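Local atomic coordinates of putative hemin storage protein (PDB entry 6AU1), a protein that cleaves deacetylated poly-beta-1,6-N-acetylglucosamine, a biofilm polysaccharide, through the glycoside hydrolase domain that makes up this chain. Residues 56-61 against 96-101; 232-237 against 264-269; 302-307 against 334-339; 315-320 against 347-352. All blocks are in the same frame, centred on the assembly; numbering follows the deposited sequence.

Contact 1 of 4, residues 56-61 against 96-101; sequences GDITEV and VLTFSV
The loops 56-61 and 96-101 meet obliquely, coming closest at Ile58-Phe99 and Thr59-Ser100, without forming a regular strand pair, joined by one backbone hydrogen bond from Ser100 N to Ile58 O (2.7 Å, 163° at the hydrogen). The NH comes from above the carbonyl plane. Ser100 carries most of the contact because its small hydroxyl side chain fits between the backbones and still bonds. Ser100 OG, anti to the carbonyl carbon (chi1 -66°), donates to Asp57 OD1 at a short 2.5 Å, meeting that oxygen nearly along its C-O axis. Asp57 reaches it although its CB starts away from the other loop, since CG lies anti to the backbone N. A water 2.8 Å from Ser100 OG donates to it and accepts from Ile58 N, so the hydroxyl is gripped from two sides. Ile58, buried, crosses Thr98 obliquely: its CB rests 3.4 Å from Thr98 O and its CG1 3.7 Å from Thr98 OG1. Farther along, Thr59 CG2 lies 3.8 Å from Ser100 CB, and another water joins the carbonyl oxygens of Thr59 and Ser100. Asp162 accepts hydrogen bonds from the backbone NH groups of Val96, Leu97 and Thr98, fixing the second loop's start. Loops that follow successive parallel strands, here 43-47 and 89-94, and meet beyond their C-terminal ends are typical of a TIM barrel.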
loop_
_atom_site.group_PDB
_atom_site.type_symbol
_atom_site.label_atom_id
_atom_site.label_comp_id
_atom_site.label_asym_id
_atom_site.label_seq_id
_atom_site.Cartn_x
_atom_site.Cartn_y
_atom_site.Cartn_z
ATOM N N GLY A 56 -0.532 11.817 4.913
ATOM C CA GLY A 56 -0.641 11.336 3.547
ATOM C C GLY A 56 -0.485 12.388 2.459
ATOM O O GLY A 56 -0.755 12.129 1.286
ATOM N N ASP A 57 -0.055 13.581 2.854
ATOM C CA ASP A 57 0.222 14.658 1.916
ATOM C C ASP A 57 1.682 14.524 1.501
ATOM O O ASP A 57 2.587 14.948 2.230
ATOM C CB ASP A 57 -0.081 16.003 2.582
ATOM C CG ASP A 57 0.302 17.219 1.733
ATOM O OD1 ASP A 57 0.462 17.133 0.501
ATOM O OD2 ASP A 57 0.406 18.297 2.338
ATOM N N ILE A 58 1.901 13.914 0.343
ATOM C CA ILE A 58 3.254 13.478 -0.032
ATOM C C ILE A 58 3.885 14.528 -0.945
ATOM O O ILE A 58 3.634 14.553 -2.151
ATOM C CB ILE A 58 3.247 12.091 -0.737
ATOM C CG1 ILE A 58 2.413 11.053 0.032
ATOM C CG2 ILE A 58 4.705 11.582 -0.971
ATOM C CD1 ILE A 58 2.699 10.971 1.538
ATOM N N THR A 59 4.698 15.399 -0.360
ATOM C CA THR A 59 5.374 16.440 -1.134
ATOM C C THR A 59 6.801 16.050 -1.523
ATOM O O THR A 59 7.403 16.698 -2.375
ATOM C CB THR A 59 5.450 17.765 -0.358
ATOM O OG1 THR A 59 6.059 17.530 0.922
ATOM C CG2 THR A 59 4.044 18.375 -0.160
ATOM N N GLU A 60 7.345 15.020 -0.879
ATOM C CA GLU A 60 8.744 14.634 -1.089
ATOM C C GLU A 60 8.880 13.122 -1.152
ATOM O O GLU A 60 8.077 12.399 -0.553
ATOM C CB GLU A 60 9.634 15.176 0.029
ATOM C CG GLU A 60 9.626 16.692 0.160
ATOM C CD GLU A 60 10.599 17.181 1.213
ATOM O OE1 GLU A 60 10.773 16.489 2.237
ATOM O OE2 GLU A 60 11.185 18.262 1.020
ATOM N N VAL A 61 9.894 12.642 -1.877
ATOM C CA VAL A 61 10.159 11.206 -1.918
ATOM C C VAL A 61 11.633 10.939 -1.616
ATOM O O VAL A 61 12.392 11.864 -1.333
ATOM C CB VAL A 61 9.779 10.578 -3.276
ATOM C CG1 VAL A 61 8.259 10.574 -3.468
ATOM C CG2 VAL A 61 10.464 11.331 -4.422
ATOM N N VAL A 96 -0.118 5.282 -5.249
ATOM C CA VAL A 96 -0.656 5.157 -6.585
ATOM C C VAL A 96 -1.068 6.536 -7.109
ATOM O O VAL A 96 -0.901 6.838 -8.296
ATOM C CB VAL A 96 -1.861 4.202 -6.596
ATOM C CG1 VAL A 96 -2.411 4.042 -8.025
ATOM C CG2 VAL A 96 -1.463 2.830 -6.009
ATOM N N LEU A 97 -1.633 7.354 -6.220
ATOM C CA LEU A 97 -2.259 8.627 -6.600
ATOM C C LEU A 97 -1.752 9.850 -5.840
ATOM O O LEU A 97 -1.733 10.957 -6.396
ATOM C CB LEU A 97 -3.777 8.556 -6.385
ATOM C CG LEU A 97 -4.546 7.440 -7.081
ATOM C CD1 LEU A 97 -6.015 7.599 -6.703
ATOM C CD2 LEU A 97 -4.340 7.500 -8.593
ATOM N N THR A 98 -1.377 9.679 -4.569
ATOM C CA THR A 98 -1.069 10.851 -3.732
ATOM C C THR A 98 0.357 11.366 -3.942
ATOM O O THR A 98 1.300 10.897 -3.300
ATOM C CB THR A 98 -1.256 10.572 -2.220
ATOM O OG1 THR A 98 -0.391 9.502 -1.799
ATOM C CG2 THR A 98 -2.708 10.227 -1.896
ATOM N N PHE A 99 0.485 12.314 -4.861
ATOM C CA PHE A 99 1.724 13.050 -5.075
ATOM C C PHE A 99 1.383 14.519 -5.114
ATOM O O PHE A 99 0.686 14.966 -6.025
ATOM C CB PHE A 99 2.403 12.613 -6.374
ATOM C CG PHE A 99 2.751 11.161 -6.397
ATOM C CD1 PHE A 99 3.950 10.716 -5.840
ATOM C CD2 PHE A 99 1.872 10.232 -6.946
ATOM C CE1 PHE A 99 4.270 9.355 -5.844
ATOM C CE2 PHE A 99 2.183 8.879 -6.957
ATOM C CZ PHE A 99 3.390 8.439 -6.405
ATOM N N SER A 100 1.855 15.263 -4.119
ATOM C CA SER A 100 1.557 16.690 -4.031
ATOM C C SER A 100 2.626 17.484 -4.776
ATOM O O SER A 100 3.534 18.058 -4.179
ATOM C CB SER A 100 1.452 17.124 -2.567
ATOM O OG SER A 100 0.323 16.499 -1.954
ATOM N N VAL A 101 2.505 17.480 -6.097
ATOM C CA VAL A 101 3.411 18.185 -6.979
ATOM C C VAL A 101 3.362 19.693 -6.720
ATOM O O VAL A 101 2.358 20.220 -6.235
ATOM C CB VAL A 101 3.067 17.900 -8.462
ATOM C CG1 VAL A 101 3.221 16.426 -8.762
ATOM C CG2 VAL A 101 1.633 18.358 -8.785
HETATM O O HOH W 1 -0.863 9.389 0.852
HETATM O O HOH W 2 0.045 13.732 -1.798
HETATM O O HOH W 3 6.213 18.689 -3.990
#

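Contact 2 of 4, residues 232-237 against 264-269; sequences ARNLYA and ALMAMP. With EDO (1,2-ethanediol), chain G.
Ala264 O is the best-held polar atom, gripped by two hydrogen bonds, from Leu235 N at 3.0 Å and, weakly, from Asn234 ND2 at 3.4 Å, and by a CA-H...O contact from Asn234 CA. It belongs to a pair of neighbouring parallel strands of the TIM barrel, inclined by 16°. Ala264 N bonds to Arg233 O, and Met266 N gives its hydrogen to Leu235 O (2.9 Å) nearly along the C=O axis, continuing the parallel pattern. Asn234 and Ala264 share one face; the small methyl of Ala264 accommodates the amide, whose ND2 has a further weak bond to Glu300. On the other face Leu235 and Leu265 lie side by side, both with CG anti to the backbone N, and Leu235 CG meets Leu265 CD1 at 4.0 Å. Apolar branched chains suit this side, where Leu265 packs on Leu284 of helix 277-290. A water links Ala237 N with Met266 O. Met266 is flexible enough to bend at its last torsion (chi3 -65°) and turn its methyl onto Tyr236. Met266 CE sits 3.4 Å from the centroid of the Tyr236 ring, over the face, in a CH-pi contact, while Tyr236 OH donates to O2 of a bound ethanediol, probably from the crystallisation liquor, at 2.6 Å.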
loop_
_atom_site.group_PDB
_atom_site.type_symbol
_atom_site.label_atom_id
_atom_site.label_comp_id
_atom_site.label_asym_id
_atom_site.label_seq_id
_atom_site.Cartn_x
_atom_site.Cartn_y
_atom_site.Cartn_z
ATOM N N ALA A 232 2.374 -6.318 -5.500
ATOM C CA ALA A 232 1.393 -6.487 -4.436
ATOM C C ALA A 232 0.618 -5.192 -4.287
ATOM O O ALA A 232 1.097 -4.130 -4.704
ATOM C CB ALA A 232 2.072 -6.861 -3.118
ATOM N N ARG A 233 -0.570 -5.263 -3.706
ATOM C CA ARG A 233 -1.311 -4.034 -3.407
ATOM C C ARG A 233 -1.983 -4.154 -2.046
ATOM O O ARG A 233 -2.502 -5.213 -1.706
ATOM C CB ARG A 233 -2.346 -3.742 -4.501
ATOM C CG ARG A 233 -3.154 -2.433 -4.255
ATOM C CD ARG A 233 -3.948 -2.016 -5.496
ATOM N NE ARG A 233 -4.953 -1.000 -5.171
ATOM C CZ ARG A 233 -6.001 -0.719 -5.941
ATOM N NH1 ARG A 233 -6.167 -1.351 -7.105
ATOM N NH2 ARG A 233 -6.894 0.182 -5.536
ATOM N N ASN A 234 -1.954 -3.075 -1.265
ATOM C CA ASN A 234 -2.677 -3.030 0.006
ATOM C C ASN A 234 -4.186 -3.059 -0.202
ATOM O O ASN A 234 -4.731 -2.297 -1.016
ATOM C CB ASN A 234 -2.334 -1.764 0.804
ATOM C CG ASN A 234 -0.964 -1.812 1.440
ATOM O OD1 ASN A 234 -0.218 -0.848 1.355
ATOM N ND2 ASN A 234 -0.646 -2.914 2.122
ATOM N N LEU A 235 -4.849 -3.920 0.562
ATOM C CA LEU A 235 -6.303 -4.055 0.529
ATOM C C LEU A 235 -6.848 -3.834 1.934
ATOM O O LEU A 235 -6.362 -4.440 2.900
ATOM C CB LEU A 235 -6.700 -5.451 0.018
ATOM C CG LEU A 235 -8.181 -5.844 0.059
ATOM C CD1 LEU A 235 -9.025 -4.904 -0.810
ATOM C CD2 LEU A 235 -8.337 -7.282 -0.402
ATOM N N TYR A 236 -7.846 -2.968 2.045
ATOM C CA TYR A 236 -8.533 -2.757 3.316
ATOM C C TYR A 236 -9.408 -3.958 3.691
ATOM O O TYR A 236 -9.912 -4.664 2.823
ATOM C CB TYR A 236 -9.395 -1.502 3.243
ATOM C CG TYR A 236 -8.635 -0.217 3.458
ATOM C CD1 TYR A 236 -8.333 0.223 4.745
ATOM C CD2 TYR A 236 -8.225 0.564 2.382
ATOM C CE1 TYR A 236 -7.637 1.407 4.953
ATOM C CE2 TYR A 236 -7.531 1.756 2.584
ATOM C CZ TYR A 236 -7.242 2.164 3.868
ATOM O OH TYR A 236 -6.557 3.342 4.078
ATOM N N ALA A 237 -9.616 -4.161 4.990
ATOM C CA ALA A 237 -10.384 -5.310 5.464
ATOM C C ALA A 237 -11.887 -5.179 5.221
ATOM O O ALA A 237 -12.564 -6.188 5.044
ATOM C CB ALA A 237 -10.127 -5.538 6.940
ATOM N N ALA A 264 -1.853 -7.595 -0.224
ATOM C CA ALA A 264 -1.376 -7.213 1.107
ATOM C C ALA A 264 -2.556 -6.743 1.947
ATOM O O ALA A 264 -2.847 -5.543 2.037
ATOM C CB ALA A 264 -0.308 -6.128 1.019
ATOM N N LEU A 265 -3.225 -7.699 2.572
ATOM C CA LEU A 265 -4.471 -7.423 3.276
ATOM C C LEU A 265 -4.181 -6.848 4.655
ATOM O O LEU A 265 -3.434 -7.442 5.432
ATOM C CB LEU A 265 -5.295 -8.708 3.383
ATOM C CG LEU A 265 -6.582 -8.660 4.195
ATOM C CD1 LEU A 265 -7.549 -7.634 3.635
ATOM C CD2 LEU A 265 -7.230 -10.048 4.191
ATOM N N MET A 266 -4.756 -5.690 4.956
ATOM C CA MET A 266 -4.439 -5.021 6.208
ATOM C C MET A 266 -5.264 -5.629 7.348
ATOM O O MET A 266 -6.366 -5.185 7.678
ATOM C CB MET A 266 -4.626 -3.505 6.041
ATOM C CG MET A 266 -3.593 -2.981 5.023
ATOM S SD MET A 266 -3.622 -1.225 4.638
ATOM C CE MET A 266 -5.217 -1.106 3.844
ATOM N N ALA A 267 -4.696 -6.689 7.921
ATOM C CA ALA A 267 -5.358 -7.516 8.930
ATOM C C ALA A 267 -5.088 -6.921 10.303
ATOM O O ALA A 267 -4.291 -7.446 11.085
ATOM C CB ALA A 267 -4.853 -8.957 8.842
ATOM N N MET A 268 -5.741 -5.795 10.562
ATOM C CA MET A 268 -5.387 -4.923 11.672
ATOM C C MET A 268 -6.613 -4.551 12.502
ATOM O O MET A 268 -7.154 -3.440 12.364
ATOM C CB MET A 268 -4.698 -3.669 11.128
ATOM C CG MET A 268 -3.417 -3.979 10.337
ATOM S SD MET A 268 -2.668 -2.492 9.641
ATOM C CE MET A 268 -1.188 -3.155 8.855
ATOM N N PRO A 269 -7.058 -5.480 13.366
ATOM C CA PRO A 269 -8.282 -5.269 14.156
ATOM C C PRO A 269 -8.193 -4.076 15.110
ATOM O O PRO A 269 -9.208 -3.444 15.371
ATOM C CB PRO A 269 -8.439 -6.590 14.933
ATOM C CG PRO A 269 -7.069 -7.233 14.898
ATOM C CD PRO A 269 -6.479 -6.819 13.583
HETATM C C1 EDO G . -4.930 6.258 3.327
HETATM O O1 EDO G . -3.847 6.048 2.401
HETATM C C2 EDO G . -6.259 6.276 2.576
HETATM O O2 EDO G . -6.562 4.958 2.102
HETATM O O HOH W 4 -7.927 -2.801 6.907
#

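Contact 3 of 4, residues 302-307 against 334-339; sequences QARDWR and YYPDDF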
loop_
_atom_site.group_PDB
_atom_site.type_symbol
_atom_site.label_atom_id
_atom_site.label_comp_id
_atom_site.label_asym_id
_atom_site.label_seq_id
_atom_site.Cartn_x
_atom_site.Cartn_y
_atom_site.Cartn_z
ATOM N N GLN A 302 -0.537 -5.455 12.378
ATOM C CA GLN A 302 0.064 -4.224 12.880
ATOM C C GLN A 302 0.917 -4.498 14.112
ATOM O O GLN A 302 0.513 -5.237 15.010
ATOM C CB GLN A 302 -1.002 -3.167 13.189
ATOM C CG GLN A 302 -1.965 -3.505 14.311
ATOM C CD GLN A 302 -3.088 -2.475 14.425
ATOM O OE1 GLN A 302 -4.244 -2.778 14.138
ATOM N NE2 GLN A 302 -2.750 -1.250 14.843
ATOM N N ALA A 303 2.109 -3.903 14.135
ATOM C CA ALA A 303 3.022 -4.034 15.264
ATOM C C ALA A 303 2.987 -2.794 16.157
ATOM O O ALA A 303 3.604 -2.766 17.226
ATOM C CB ALA A 303 4.443 -4.278 14.768
ATOM N N ARG A 304 2.264 -1.775 15.716
ATOM C CA ARG A 304 2.175 -0.537 16.462
ATOM C C ARG A 304 0.725 -0.080 16.533
ATOM O O ARG A 304 -0.048 -0.268 15.590
ATOM C CB ARG A 304 3.065 0.543 15.818
ATOM C CG ARG A 304 3.037 1.888 16.523
ATOM C CD ARG A 304 4.198 2.788 16.078
ATOM N NE ARG A 304 4.167 4.071 16.763
ATOM C CZ ARG A 304 4.661 4.283 17.977
ATOM N NH1 ARG A 304 5.254 3.293 18.644
ATOM N NH2 ARG A 304 4.569 5.488 18.524
ATOM N N ASP A 305 0.355 0.486 17.672
ATOM C CA ASP A 305 -0.944 1.101 17.846
ATOM C C ASP A 305 -0.753 2.590 17.541
ATOM O O ASP A 305 -0.376 3.360 18.423
ATOM C CB ASP A 305 -1.452 0.847 19.270
ATOM C CG ASP A 305 -2.853 1.365 19.506
ATOM O OD1 ASP A 305 -3.269 2.313 18.816
ATOM O OD2 ASP A 305 -3.531 0.825 20.408
ATOM N N TRP A 306 -0.969 2.984 16.284
ATOM C CA TRP A 306 -0.647 4.347 15.852
ATOM C C TRP A 306 -1.561 5.389 16.495
ATOM O O TRP A 306 -1.180 6.554 16.627
ATOM C CB TRP A 306 -0.725 4.493 14.323
ATOM C CG TRP A 306 0.210 3.616 13.545
ATOM C CD1 TRP A 306 1.527 3.854 13.267
ATOM C CD2 TRP A 306 -0.114 2.377 12.922
ATOM N NE1 TRP A 306 2.047 2.828 12.519
ATOM C CE2 TRP A 306 1.061 1.900 12.300
ATOM C CE3 TRP A 306 -1.283 1.610 12.837
ATOM C CZ2 TRP A 306 1.097 0.702 11.599
ATOM C CZ3 TRP A 306 -1.242 0.412 12.148
ATOM C CH2 TRP A 306 -0.062 -0.029 11.533
ATOM N N ARG A 307 -2.764 4.981 16.888
ATOM C CA ARG A 307 -3.711 5.943 17.435
ATOM C C ARG A 307 -3.272 6.417 18.823
ATOM O O ARG A 307 -3.375 7.605 19.132
ATOM C CB ARG A 307 -5.135 5.360 17.470
ATOM C CG ARG A 307 -5.448 4.408 18.617
ATOM C CD ARG A 307 -6.909 3.988 18.609
ATOM N NE ARG A 307 -7.222 3.119 17.477
ATOM C CZ ARG A 307 -8.448 2.924 17.005
ATOM N NH1 ARG A 307 -9.482 3.542 17.560
ATOM N NH2 ARG A 307 -8.642 2.116 15.973
ATOM N N TYR A 334 4.256 -7.967 9.124
ATOM C CA TYR A 334 3.843 -6.895 10.015
ATOM C C TYR A 334 4.377 -5.544 9.554
ATOM O O TYR A 334 5.357 -5.448 8.808
ATOM C CB TYR A 334 4.286 -7.172 11.465
ATOM C CG TYR A 334 5.785 -7.129 11.669
ATOM C CD1 TYR A 334 6.444 -5.918 11.891
ATOM C CD2 TYR A 334 6.545 -8.293 11.646
ATOM C CE1 TYR A 334 7.820 -5.874 12.066
ATOM C CE2 TYR A 334 7.919 -8.261 11.821
ATOM C CZ TYR A 334 8.553 -7.048 12.038
ATOM O OH TYR A 334 9.920 -6.999 12.209
ATOM N N TYR A 335 3.691 -4.511 10.033
ATOM C CA TYR A 335 4.040 -3.116 9.805
ATOM C C TYR A 335 3.757 -2.383 11.113
ATOM O O TYR A 335 2.710 -2.602 11.710
ATOM C CB TYR A 335 3.207 -2.522 8.656
ATOM C CG TYR A 335 3.424 -1.039 8.462
ATOM C CD1 TYR A 335 4.685 -0.540 8.158
ATOM C CD2 TYR A 335 2.368 -0.135 8.568
ATOM C CE1 TYR A 335 4.889 0.835 7.975
ATOM C CE2 TYR A 335 2.561 1.230 8.386
ATOM C CZ TYR A 335 3.829 1.709 8.093
ATOM O OH TYR A 335 4.022 3.070 7.919
ATOM N N PRO A 336 4.683 -1.521 11.583
ATOM C CA PRO A 336 6.011 -1.150 11.099
ATOM C C PRO A 336 7.117 -1.849 11.878
ATOM O O PRO A 336 6.869 -2.398 12.954
ATOM C CB PRO A 336 6.047 0.357 11.369
ATOM C CG PRO A 336 5.326 0.451 12.726
ATOM C CD PRO A 336 4.297 -0.697 12.746
ATOM N N ASP A 337 8.329 -1.824 11.350
ATOM C CA ASP A 337 9.463 -2.272 12.141
ATOM C C ASP A 337 10.067 -1.075 12.863
ATOM O O ASP A 337 10.561 -0.130 12.228
ATOM C CB ASP A 337 10.504 -2.963 11.272
ATOM C CG ASP A 337 11.501 -3.745 12.099
ATOM O OD1 ASP A 337 11.085 -4.764 12.679
ATOM O OD2 ASP A 337 12.665 -3.312 12.208
ATOM N N ASP A 338 10.001 -1.096 14.190
ATOM C CA ASP A 338 10.599 -0.033 14.993
ATOM C C ASP A 338 11.991 -0.490 15.392
ATOM O O ASP A 338 12.219 -0.922 16.528
ATOM C CB ASP A 338 9.731 0.269 16.222
ATOM C CG ASP A 338 10.163 1.518 16.971
ATOM O OD1 ASP A 338 11.199 2.127 16.627
ATOM O OD2 ASP A 338 9.459 1.880 17.937
ATOM N N PHE A 339 12.919 -0.416 14.442
ATOM C CA PHE A 339 14.237 -1.021 14.634
ATOM C C PHE A 339 15.072 -0.321 15.701
ATOM O O PHE A 339 15.938 -0.941 16.320
ATOM C CB PHE A 339 15.003 -1.060 13.302
ATOM C CG PHE A 339 14.859 0.185 12.484
ATOM C CD1 PHE A 339 15.719 1.251 12.675
ATOM C CD2 PHE A 339 13.850 0.294 11.531
ATOM C CE1 PHE A 339 15.588 2.406 11.935
ATOM C CE2 PHE A 339 13.717 1.457 10.788
ATOM C CZ PHE A 339 14.592 2.504 10.991
HETATM O O HOH W 5 6.424 0.767 17.781
HETATM O O HOH W 6 4.670 3.569 10.927
#
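Tyr334 opens the second segment on the last strand of the TIM barrel, which lies parallel to strand 297-305. Tyr334 CD1 packs 3.9 Å from Ala303 CB, a methyl small enough to fit between the chains, and its OH donates to Asp337 OD1, an oxygen also salt-bridged to Arg35. Tyr335 supplies the one backbone hydrogen bond across the segments: its O accepts from Ala303 N at 2.8 Å, nearly straight (168°) but from above the carbonyl plane. With CG anti to the backbone N, its ring crosses the Trp306 side chain, Tyr335 CD2 lying 3.4 Å from Trp306 CZ2 and the planes inclined at 35°, oblique to one another. An edge-to-face pairing with Trp93 and a hydrogen bond from the OH to Asp13 further fix this tyrosine. Pro336 follows through a cis peptide bond, a geometry that proline tolerates well. Its compact ring meets two residues: Pro336 CD is 3.5 Å from Arg304 CB and 3.7 Å from Trp306 CZ2. Asp338 turns back toward Arg304, whose extended chain brings the opposite charges near without a salt bridge. A water spans them instead, accepting from Arg304 NH1 at 2.9 Å and donating to Asp338 OD2 at 3.2 Å.

Contact 4 of 4, residues 315-320 against 347-352; sequences EILRRQ and EALRDV
Buried leucines on the inner side and an ionic pair on the outer side divide the work between two nearly parallel helices, the axes of the two segments coming within 9.9 Å at 6°. Inside, Leu317 and Leu349 cross at about a right angle, CD2 of the first touching CD1 of the second at 3.7 Å. The other branch of Leu349, CD2, lies 3.8 Å from Arg318 CB. Arg318 is the knob of the contact, set among Ala348, Leu349, Asp351 and Val352. A long arginine suits the place because its stem is apolar and its end charged: Arg318 CG lies 4.0 Å from Val352 CG2, and Val352 CG1 lies over one face of the guanidinium. CG anti to the backbone N (chi1 -170°) and an extended chain carry that group outward to the exposed Asp351. Arg318 NH2 bonds in the guanidinium plane to Asp351 OD2 at 2.9 Å, while the Arg318 NE bond to Asp351 OD1 is weak at 3.3 Å. The two flat groups are 44° apart, so this salt bridge is twisted rather than coplanar. One residue beyond 315-320, Met321 also meets Leu349 and Val352. Beneath the helices, Leu317 rests on Leu301 and Ala303 of strand 297-305, and Pro344 packs against both leucines.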
loop_
_atom_site.group_PDB
_atom_site.type_symbol
_atom_site.label_atom_id
_atom_site.label_comp_id
_atom_site.label_asym_id
_atom_site.label_seq_id
_atom_site.Cartn_x
_atom_site.Cartn_y
_atom_site.Cartn_z
ATOM N N GLU A 315 4.105 -10.327 22.102
ATOM C CA GLU A 315 3.370 -11.566 22.354
ATOM C C GLU A 315 1.965 -11.511 21.738
ATOM O O GLU A 315 1.418 -12.532 21.334
ATOM C CB GLU A 315 3.291 -11.858 23.855
ATOM C CG GLU A 315 2.558 -13.151 24.209
ATOM C CD GLU A 315 3.174 -14.385 23.553
ATOM O OE1 GLU A 315 4.418 -14.486 23.504
ATOM O OE2 GLU A 315 2.409 -15.252 23.082
ATOM N N ILE A 316 1.379 -10.323 21.650
ATOM C CA ILE A 316 0.077 -10.202 21.005
ATOM C C ILE A 316 0.214 -10.420 19.495
ATOM O O ILE A 316 -0.613 -11.093 18.864
ATOM C CB ILE A 316 -0.567 -8.827 21.289
ATOM C CG1 ILE A 316 -0.999 -8.744 22.757
ATOM C CG2 ILE A 316 -1.759 -8.586 20.370
ATOM C CD1 ILE A 316 -1.441 -7.351 23.196
ATOM N N LEU A 317 1.275 -9.863 18.926
ATOM C CA LEU A 317 1.569 -10.024 17.509
ATOM C C LEU A 317 1.848 -11.489 17.170
ATOM O O LEU A 317 1.346 -12.020 16.171
ATOM C CB LEU A 317 2.762 -9.148 17.131
ATOM C CG LEU A 317 3.186 -9.117 15.663
ATOM C CD1 LEU A 317 2.043 -8.626 14.804
ATOM C CD2 LEU A 317 4.418 -8.214 15.497
ATOM N N ARG A 318 2.645 -12.142 18.007
ATOM C CA ARG A 318 2.956 -13.548 17.782
ATOM C C ARG A 318 1.694 -14.400 17.876
ATOM O O ARG A 318 1.522 -15.349 17.098
ATOM C CB ARG A 318 4.007 -14.047 18.778
ATOM C CG ARG A 318 4.550 -15.445 18.452
ATOM C CD ARG A 318 5.640 -15.849 19.431
ATOM N NE ARG A 318 6.231 -17.154 19.114
ATOM C CZ ARG A 318 5.658 -18.322 19.397
ATOM N NH1 ARG A 318 4.475 -18.354 19.997
ATOM N NH2 ARG A 318 6.264 -19.459 19.076
ATOM N N ARG A 319 0.815 -14.081 18.824
ATOM C CA ARG A 319 -0.416 -14.862 18.969
ATOM C C ARG A 319 -1.268 -14.741 17.710
ATOM O O ARG A 319 -1.932 -15.705 17.316
ATOM C CB ARG A 319 -1.232 -14.418 20.183
ATOM C CG ARG A 319 -0.712 -14.899 21.525
ATOM C CD ARG A 319 -1.624 -14.412 22.641
ATOM N NE ARG A 319 -0.964 -14.419 23.944
ATOM C CZ ARG A 319 -1.254 -13.574 24.929
ATOM N NH1 ARG A 319 -2.188 -12.644 24.759
ATOM N NH2 ARG A 319 -0.604 -13.652 26.082
ATOM N N GLN A 320 -1.250 -13.564 17.082
ATOM C CA GLN A 320 -1.989 -13.388 15.834
ATOM C C GLN A 320 -1.377 -14.257 14.734
ATOM O O GLN A 320 -2.098 -14.899 13.963
ATOM C CB GLN A 320 -2.022 -11.914 15.404
ATOM C CG GLN A 320 -2.919 -11.069 16.286
ATOM C CD GLN A 320 -3.009 -9.636 15.801
ATOM O OE1 GLN A 320 -2.066 -9.115 15.205
ATOM N NE2 GLN A 320 -4.147 -9.001 16.041
ATOM N N GLU A 347 13.858 -11.672 18.738
ATOM C CA GLU A 347 14.060 -12.971 19.360
ATOM C C GLU A 347 12.746 -13.729 19.509
ATOM O O GLU A 347 12.688 -14.937 19.288
ATOM C CB GLU A 347 14.733 -12.813 20.730
ATOM N N ALA A 348 11.689 -13.012 19.874
ATOM C CA ALA A 348 10.408 -13.646 20.138
ATOM C C ALA A 348 9.684 -14.035 18.853
ATOM O O ALA A 348 8.947 -15.016 18.833
ATOM C CB ALA A 348 9.539 -12.735 20.975
ATOM N N LEU A 349 9.891 -13.261 17.787
ATOM C CA LEU A 349 9.179 -13.471 16.525
ATOM C C LEU A 349 9.924 -14.327 15.519
ATOM O O LEU A 349 9.340 -14.739 14.519
ATOM C CB LEU A 349 8.869 -12.137 15.847
ATOM C CG LEU A 349 7.635 -11.324 16.191
ATOM C CD1 LEU A 349 7.363 -10.339 15.051
ATOM C CD2 LEU A 349 6.425 -12.204 16.455
ATOM N N ARG A 350 11.211 -14.562 15.756
ATOM C CA ARG A 350 12.039 -15.296 14.807
ATOM C C ARG A 350 11.399 -16.607 14.353
ATOM O O ARG A 350 11.364 -16.898 13.153
ATOM C CB ARG A 350 13.421 -15.575 15.405
ATOM C CG ARG A 350 14.436 -16.064 14.390
ATOM C CD ARG A 350 15.814 -16.248 15.012
ATOM N NE ARG A 350 16.253 -15.059 15.739
ATOM C CZ ARG A 350 16.438 -15.011 17.055
ATOM N NH1 ARG A 350 16.841 -13.884 17.631
ATOM N NH2 ARG A 350 16.229 -16.091 17.799
ATOM N N ASP A 351 10.868 -17.392 15.289
ATOM C CA ASP A 351 10.415 -18.726 14.915
ATOM C C ASP A 351 9.175 -18.691 14.020
ATOM O O ASP A 351 9.000 -19.579 13.186
ATOM C CB ASP A 351 10.167 -19.616 16.152
ATOM C CG ASP A 351 9.188 -19.017 17.156
ATOM O OD1 ASP A 351 8.595 -17.947 16.904
ATOM O OD2 ASP A 351 9.010 -19.655 18.224
ATOM N N VAL A 352 8.327 -17.678 14.167
ATOM C CA VAL A 352 7.142 -17.615 13.316
ATOM C C VAL A 352 7.359 -16.783 12.045
ATOM O O VAL A 352 6.561 -16.857 11.115
ATOM C CB VAL A 352 5.912 -17.064 14.072
ATOM C CG1 VAL A 352 5.374 -18.116 15.032
ATOM C CG2 VAL A 352 6.244 -15.762 14.794
#

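From the N terminus, contact 1 comes first, closing a loop that holds helix 75-86 and strand 89-94. Contact 2 follows separately, joining strands 230-235 and 262-266 across the short helices between them. Contacts 3 and 4 then cross, their segments alternating along the chain: strand 297-305, helix 314-326, strand 332-335 and helix 346-353. The first three of these make a beta-alpha-beta unit, and the last helix packs beside the first. Contacts 2 and 3 touch through Met268 and Gln302, contacts 3 and 4 through Tyr334 and Leu349, so barrel strands and outer helices pack against one another there. Contact 1 lies apart, its centre about 34 Å from that of contact 4.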